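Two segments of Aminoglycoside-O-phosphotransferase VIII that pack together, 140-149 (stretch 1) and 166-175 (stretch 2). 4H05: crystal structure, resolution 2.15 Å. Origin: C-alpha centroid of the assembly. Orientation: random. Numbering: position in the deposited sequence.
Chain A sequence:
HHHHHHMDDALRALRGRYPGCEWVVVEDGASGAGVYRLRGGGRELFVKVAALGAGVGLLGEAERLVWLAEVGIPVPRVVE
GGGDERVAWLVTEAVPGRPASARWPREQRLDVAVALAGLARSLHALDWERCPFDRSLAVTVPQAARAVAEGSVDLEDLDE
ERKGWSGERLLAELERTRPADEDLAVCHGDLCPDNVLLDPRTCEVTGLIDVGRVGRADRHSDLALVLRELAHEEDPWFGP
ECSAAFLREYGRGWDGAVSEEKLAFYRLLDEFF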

ATOM      1  N   THR A 140      -3.753  14.012   5.302  1.00 27.77           N
ATOM      2  CA  THR A 140      -4.580  13.184   4.450  1.00 27.06           C
ATOM      3  C   THR A 140      -5.918  13.838   4.169  1.00 28.79           C
ATOM      4  O   THR A 140      -6.482  13.629   3.104  1.00 29.29           O
ATOM      5  CB  THR A 140      -4.803  11.769   5.002  1.00 27.69           C
ATOM      6  OG1 THR A 140      -5.341  11.825   6.327  1.00 25.55           O
ATOM      7  CG2 THR A 140      -3.521  10.919   4.957  1.00 27.26           C
ATOM      8  N   VAL A 141      -6.460  14.606   5.102  1.00 34.18           N
ATOM      9  CA  VAL A 141      -7.791  15.199   4.870  1.00 32.69           C
ATOM     10  C   VAL A 141      -7.684  16.305   3.777  1.00 33.49           C
ATOM     11  O   VAL A 141      -8.336  16.221   2.716  1.00 32.61           O
ATOM     12  CB  VAL A 141      -8.504  15.635   6.173  1.00 29.90           C
ATOM     13  CG1 VAL A 141      -9.841  16.289   5.826  1.00 33.95           C
ATOM     14  CG2 VAL A 141      -8.714  14.500   7.140  1.00 26.54           C
ATOM     15  N   PRO A 142      -6.778  17.284   3.967  1.00 38.10           N
ATOM     16  CA  PRO A 142      -6.508  18.124   2.796  1.00 36.92           C
ATOM     17  C   PRO A 142      -6.218  17.361   1.485  1.00 39.58           C
ATOM     18  O   PRO A 142      -6.639  17.826   0.427  1.00 39.62           O
ATOM     19  CB  PRO A 142      -5.265  18.911   3.213  1.00 37.71           C
ATOM     20  CG  PRO A 142      -5.377  19.079   4.700  1.00 35.60           C
ATOM     21  CD  PRO A 142      -6.057  17.768   5.169  1.00 36.17           C
ATOM     22  N   GLN A 143      -5.491  16.251   1.481  1.00 36.71           N
ATOM     23  CA  GLN A 143      -5.343  15.561   0.179  1.00 42.28           C
ATOM     24  C   GLN A 143      -6.727  15.096  -0.398  1.00 41.04           C
ATOM     25  O   GLN A 143      -6.915  15.029  -1.607  1.00 32.03           O
ATOM     26  CB  GLN A 143      -4.399  14.362   0.240  1.00 45.01           C
ATOM     27  CG  GLN A 143      -2.915  14.678   0.392  1.00 51.59           C
ATOM     28  CD  GLN A 143      -2.077  13.455   0.789  1.00 47.04           C
ATOM     29  OE1 GLN A 143      -2.572  12.503   1.379  1.00 40.08           O
ATOM     30  NE2 GLN A 143      -0.818  13.499   0.481  1.00 42.51           N
ATOM     31  N   ALA A 144      -7.664  14.752   0.492  1.00 36.39           N
ATOM     32  CA  ALA A 144      -8.975  14.266   0.103  1.00 38.65           C
ATOM     33  C   ALA A 144      -9.773  15.438  -0.516  1.00 38.78           C
ATOM     34  O   ALA A 144     -10.262  15.342  -1.629  1.00 43.73           O
ATOM     35  CB  ALA A 144      -9.677  13.676   1.330  1.00 30.35           C
ATOM     36  N   ALA A 145      -9.856  16.555   0.178  1.00 41.07           N
ATOM     37  CA  ALA A 145     -10.339  17.799  -0.466  1.00 41.24           C
ATOM     38  C   ALA A 145      -9.664  18.142  -1.827  1.00 40.21           C
ATOM     39  O   ALA A 145     -10.335  18.424  -2.776  1.00 40.04           O
ATOM     40  CB  ALA A 145     -10.244  18.961   0.508  1.00 40.50           C
ATOM     41  N   ARG A 146      -8.355  18.131  -1.959  1.00 47.57           N
ATOM     42  CA  ARG A 146      -7.768  18.433  -3.281  1.00 48.15           C
ATOM     43  C   ARG A 146      -8.166  17.378  -4.337  1.00 48.13           C
ATOM     44  O   ARG A 146      -8.373  17.748  -5.503  1.00 46.55           O
ATOM     45  CB  ARG A 146      -6.229  18.626  -3.261  1.00 49.75           C
ATOM     46  CG  ARG A 146      -5.725  19.924  -2.614  1.00 65.30           C
ATOM     47  CD  ARG A 146      -4.191  19.913  -2.406  1.00 75.04           C
ATOM     48  NE  ARG A 146      -3.568  21.201  -2.017  1.00 82.36           N
ATOM     49  CZ  ARG A 146      -3.559  21.742  -0.787  1.00 84.48           C
ATOM     50  NH1 ARG A 146      -4.172  21.159   0.245  1.00 81.88           N
ATOM     51  NH2 ARG A 146      -2.933  22.897  -0.590  1.00 84.05           N
ATOM     52  N   ALA A 147      -8.289  16.100  -3.969  1.00 42.47           N
ATOM     53  CA  ALA A 147      -8.624  15.094  -4.996  1.00 45.80           C
ATOM     54  C   ALA A 147     -10.036  15.397  -5.481  1.00 43.99           C
ATOM     55  O   ALA A 147     -10.277  15.451  -6.669  1.00 51.56           O
ATOM     56  CB  ALA A 147      -8.519  13.670  -4.482  1.00 39.08           C
ATOM     57  N   VAL A 148     -10.956  15.627  -4.551  1.00 40.45           N
ATOM     58  CA  VAL A 148     -12.318  15.929  -4.913  1.00 40.51           C
ATOM     59  C   VAL A 148     -12.290  17.082  -5.885  1.00 44.10           C
ATOM     60  O   VAL A 148     -12.796  16.968  -6.992  1.00 45.16           O
ATOM     61  CB  VAL A 148     -13.171  16.392  -3.735  1.00 36.79           C
ATOM     62  CG1 VAL A 148     -14.482  16.977  -4.267  1.00 34.27           C
ATOM     63  CG2 VAL A 148     -13.447  15.221  -2.807  1.00 38.80           C
ATOM     64  N   ALA A 149     -11.648  18.176  -5.487  1.00 42.25           N
ATOM     65  CA  ALA A 149     -11.694  19.404  -6.265  1.00 42.96           C
ATOM     66  C   ALA A 149     -11.009  19.190  -7.584  1.00 45.30           C
ATOM     67  O   ALA A 149     -11.359  19.854  -8.534  1.00 50.04           O
ATOM     68  CB  ALA A 149     -11.071  20.572  -5.500  1.00 44.29           C
ATOM     69  N   SER A 166     -21.508  12.179  -4.813  1.00 34.94           N
ATOM     70  CA  SER A 166     -20.671  13.150  -5.464  1.00 35.85           C
ATOM     71  C   SER A 166     -19.408  13.193  -4.656  1.00 34.04           C
ATOM     72  O   SER A 166     -19.406  12.845  -3.462  1.00 34.90           O
ATOM     73  CB  SER A 166     -21.307  14.537  -5.420  1.00 35.71           C
ATOM     74  OG  SER A 166     -21.311  14.987  -4.068  1.00 35.80           O
ATOM     75  N   GLY A 167     -18.339  13.615  -5.298  1.00 34.73           N
ATOM     76  CA  GLY A 167     -17.100  13.901  -4.577  1.00 41.08           C
ATOM     77  C   GLY A 167     -17.360  14.790  -3.358  1.00 37.78           C
ATOM     78  O   GLY A 167     -16.895  14.520  -2.267  1.00 36.52           O
ATOM     79  N   GLU A 168     -18.146  15.834  -3.574  1.00 38.97           N
ATOM     80  CA  GLU A 168     -18.431  16.889  -2.605  1.00 41.55           C
ATOM     81  C   GLU A 168     -19.228  16.328  -1.434  1.00 34.49           C
ATOM     82  O   GLU A 168     -19.033  16.723  -0.303  1.00 37.21           O
ATOM     83  CB  GLU A 168     -19.234  18.059  -3.284  1.00 49.94           C
ATOM     84  CG  GLU A 168     -18.431  19.039  -4.175  1.00 55.94           C
ATOM     85  CD  GLU A 168     -17.916  18.481  -5.517  1.00 53.92           C
ATOM     86  OE1 GLU A 168     -18.402  17.395  -5.957  1.00 56.93           O
ATOM     87  OE2 GLU A 168     -17.010  19.142  -6.133  1.00 53.45           O
ATOM     88  N   ARG A 169     -20.130  15.409  -1.710  1.00 37.91           N
ATOM     89  CA  ARG A 169     -20.865  14.649  -0.636  1.00 35.86           C
ATOM     90  C   ARG A 169     -19.945  13.661   0.103  1.00 37.06           C
ATOM     91  O   ARG A 169     -20.134  13.358   1.272  1.00 34.31           O
ATOM     92  CB  ARG A 169     -21.939  13.819  -1.285  1.00 36.04           C
ATOM     93  CG  ARG A 169     -22.694  12.842  -0.364  1.00 39.02           C
ATOM     94  CD  ARG A 169     -23.429  13.563   0.754  1.00 43.10           C
ATOM     95  NE  ARG A 169     -24.181  12.659   1.624  1.00 43.29           N
ATOM     96  CZ  ARG A 169     -23.853  12.343   2.879  1.00 54.86           C
ATOM     97  NH1 ARG A 169     -22.751  12.839   3.454  1.00 59.32           N
ATOM     98  NH2 ARG A 169     -24.617  11.496   3.575  1.00 56.56           N
ATOM     99  N   LEU A 170     -18.971  13.119  -0.616  1.00 34.47           N
ATOM    100  CA  LEU A 170     -17.984  12.186  -0.004  1.00 37.21           C
ATOM    101  C   LEU A 170     -17.160  12.961   1.015  1.00 32.65           C
ATOM    102  O   LEU A 170     -17.078  12.626   2.196  1.00 33.49           O
ATOM    103  CB  LEU A 170     -17.042  11.629  -1.101  1.00 37.44           C
ATOM    104  CG  LEU A 170     -16.785  10.123  -1.259  1.00 42.48           C
ATOM    105  CD1 LEU A 170     -15.270   9.970  -1.210  1.00 42.05           C
ATOM    106  CD2 LEU A 170     -17.461   9.229  -0.226  1.00 35.19           C
ATOM    107  N   LEU A 171     -16.626  14.076   0.561  1.00 35.84           N
ATOM    108  CA  LEU A 171     -15.855  14.934   1.416  1.00 33.30           C
ATOM    109  C   LEU A 171     -16.676  15.487   2.573  1.00 34.40           C
ATOM    110  O   LEU A 171     -16.131  15.592   3.675  1.00 36.43           O
ATOM    111  CB  LEU A 171     -15.227  16.033   0.578  1.00 35.35           C
ATOM    112  CG  LEU A 171     -14.357  17.037   1.278  1.00 38.91           C
ATOM    113  CD1 LEU A 171     -13.080  16.271   1.655  1.00 36.60           C
ATOM    114  CD2 LEU A 171     -14.130  18.240   0.338  1.00 37.71           C
ATOM    115  N   ALA A 172     -17.966  15.836   2.364  1.00 37.83           N
ATOM    116  CA  ALA A 172     -18.852  16.183   3.535  1.00 36.59           C
ATOM    117  C   ALA A 172     -18.826  15.014   4.570  1.00 36.27           C
ATOM    118  O   ALA A 172     -18.741  15.231   5.785  1.00 34.19           O
ATOM    119  CB  ALA A 172     -20.308  16.503   3.112  1.00 34.08           C
ATOM    120  N   GLU A 173     -18.908  13.767   4.089  1.00 37.65           N
ATOM    121  CA  GLU A 173     -19.055  12.641   5.030  1.00 39.24           C
ATOM    122  C   GLU A 173     -17.746  12.506   5.792  1.00 31.01           C
ATOM    123  O   GLU A 173     -17.708  12.381   6.985  1.00 25.32           O
ATOM    124  CB  GLU A 173     -19.474  11.355   4.294  1.00 41.73           C
ATOM    125  CG  GLU A 173     -19.860  10.171   5.191  1.00 42.79           C
ATOM    126  CD  GLU A 173     -21.049  10.458   6.074  1.00 44.33           C
ATOM    127  OE1 GLU A 173     -21.801  11.351   5.717  1.00 42.78           O
ATOM    128  OE2 GLU A 173     -21.213   9.851   7.143  1.00 44.53           O
ATOM    129  N   LEU A 174     -16.656  12.675   5.080  1.00 32.80           N
ATOM    130  CA  LEU A 174     -15.301  12.555   5.680  1.00 33.83           C
ATOM    131  C   LEU A 174     -15.048  13.581   6.788  1.00 36.25           C
ATOM    132  O   LEU A 174     -14.689  13.206   7.901  1.00 33.93           O
ATOM    133  CB  LEU A 174     -14.312  12.752   4.569  1.00 32.24           C
ATOM    134  CG  LEU A 174     -12.957  12.094   4.476  1.00 36.05           C
ATOM    135  CD1 LEU A 174     -11.896  13.126   4.496  1.00 28.50           C
ATOM    136  CD2 LEU A 174     -12.723  10.869   5.359  1.00 32.76           C
ATOM    137  N   GLU A 175     -15.290  14.866   6.470  1.00 37.94           N
ATOM    138  CA  GLU A 175     -15.214  15.987   7.447  1.00 36.43           C
ATOM    139  C   GLU A 175     -16.179  15.733   8.611  1.00 34.98           C
ATOM    140  O   GLU A 175     -15.837  15.919   9.795  1.00 34.01           O
ATOM    141  CB  GLU A 175     -15.444  17.360   6.741  1.00 39.62           C
ATOM    142  CG  GLU A 175     -14.232  17.961   5.983  1.00 37.79           C
ATOM    143  CD  GLU A 175     -14.619  19.004   4.903  1.00 40.31           C
TER

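Two helical segments lie side by side and run nearly antiparallel, with 168° between their N-to-C directions. Their axes come within 9.4 Å. The contact is small, burying 346 Å² over both sides, and it is made mainly by apolar packing. No hydrogen bond or salt bridge crosses it. Val 148, Leu 171 and Leu 174 contribute much of the covered surface.

Val 148 is the most heavily covered residue, with 85 Å² under the other segment. Its CA-to-CB bond points toward stretch 2, and chi1 is t. It sits where the backbones come closest in register: Val 148 CA and Gly 167 CA are 5.2 Å apart. Gly 167 has no side chain, and this matters here. An ideal CB on Gly 167 would point toward stretch 1 and lie 3.1 Å from Val 148 CG1, a tight fit. With that space left free, Val 148 packs directly on the start of the second helix. Val 148 CG2 is 3.6 Å from Gly 167 O. Gly 167 O already accepts from Leu 171 N at 2.9 Å within its own helix. Val 148 CG2 also lies 3.9 Å from Leu 171 CB. On its other methyl, Val 148 CG1 is 3.8 Å from Glu 168 OE2. The CA-to-CB bond of Glu 168 points sideways, but the end of its side chain comes nearer to stretch 1. This is a van der Waals approach of a carboxylate to a methyl group.

Leu 171 is next, with 66 Å² covered. Its CA-to-CB bond points toward stretch 1, and its rotamer is t for chi1 and p for chi2. It faces three residues of the first helix. Besides meeting Val 148, it reaches the backbone: Leu 171 CD1 is 3.6 Å from Ala 145 N and 4.0 Å from Ala 144 C. The small alanine side chains also pack against it. Ala 145 CB is 4.0 Å from Leu 171 CD2, and Ala 144 CB is 4.3 Å from Leu 171 CD1. Ala 145 N remains paired in its helix, donating to Val 141 O at 3.0 Å, so its contact with the leucine methyl costs no hydrogen bond.

Leu 174, one turn further along, has 42 Å² covered. It extends the apolar strip to the start of stretch 1. Leu 174 CD1 lies 3.9 Å from Ala 144 CB and 4.0 Å from Val 141 CG1, so this one methyl meets both residues. Val 141, with chi1 t, has 41 Å² covered. The backbones are wider apart at this end: Val 141 CA is 7.9 Å from Glu 175 CA. Between the two ends, Ala 145 CA and Leu 171 CA are 6.5 Å apart.

Two polar side-chain interactions lie within stretch 2. Ser 166 OG caps the second helix, accepting from Arg 169 N at 2.7 Å. Arg 169 NH1 forms a salt bridge with Glu 173 OE1 at 2.9 Å.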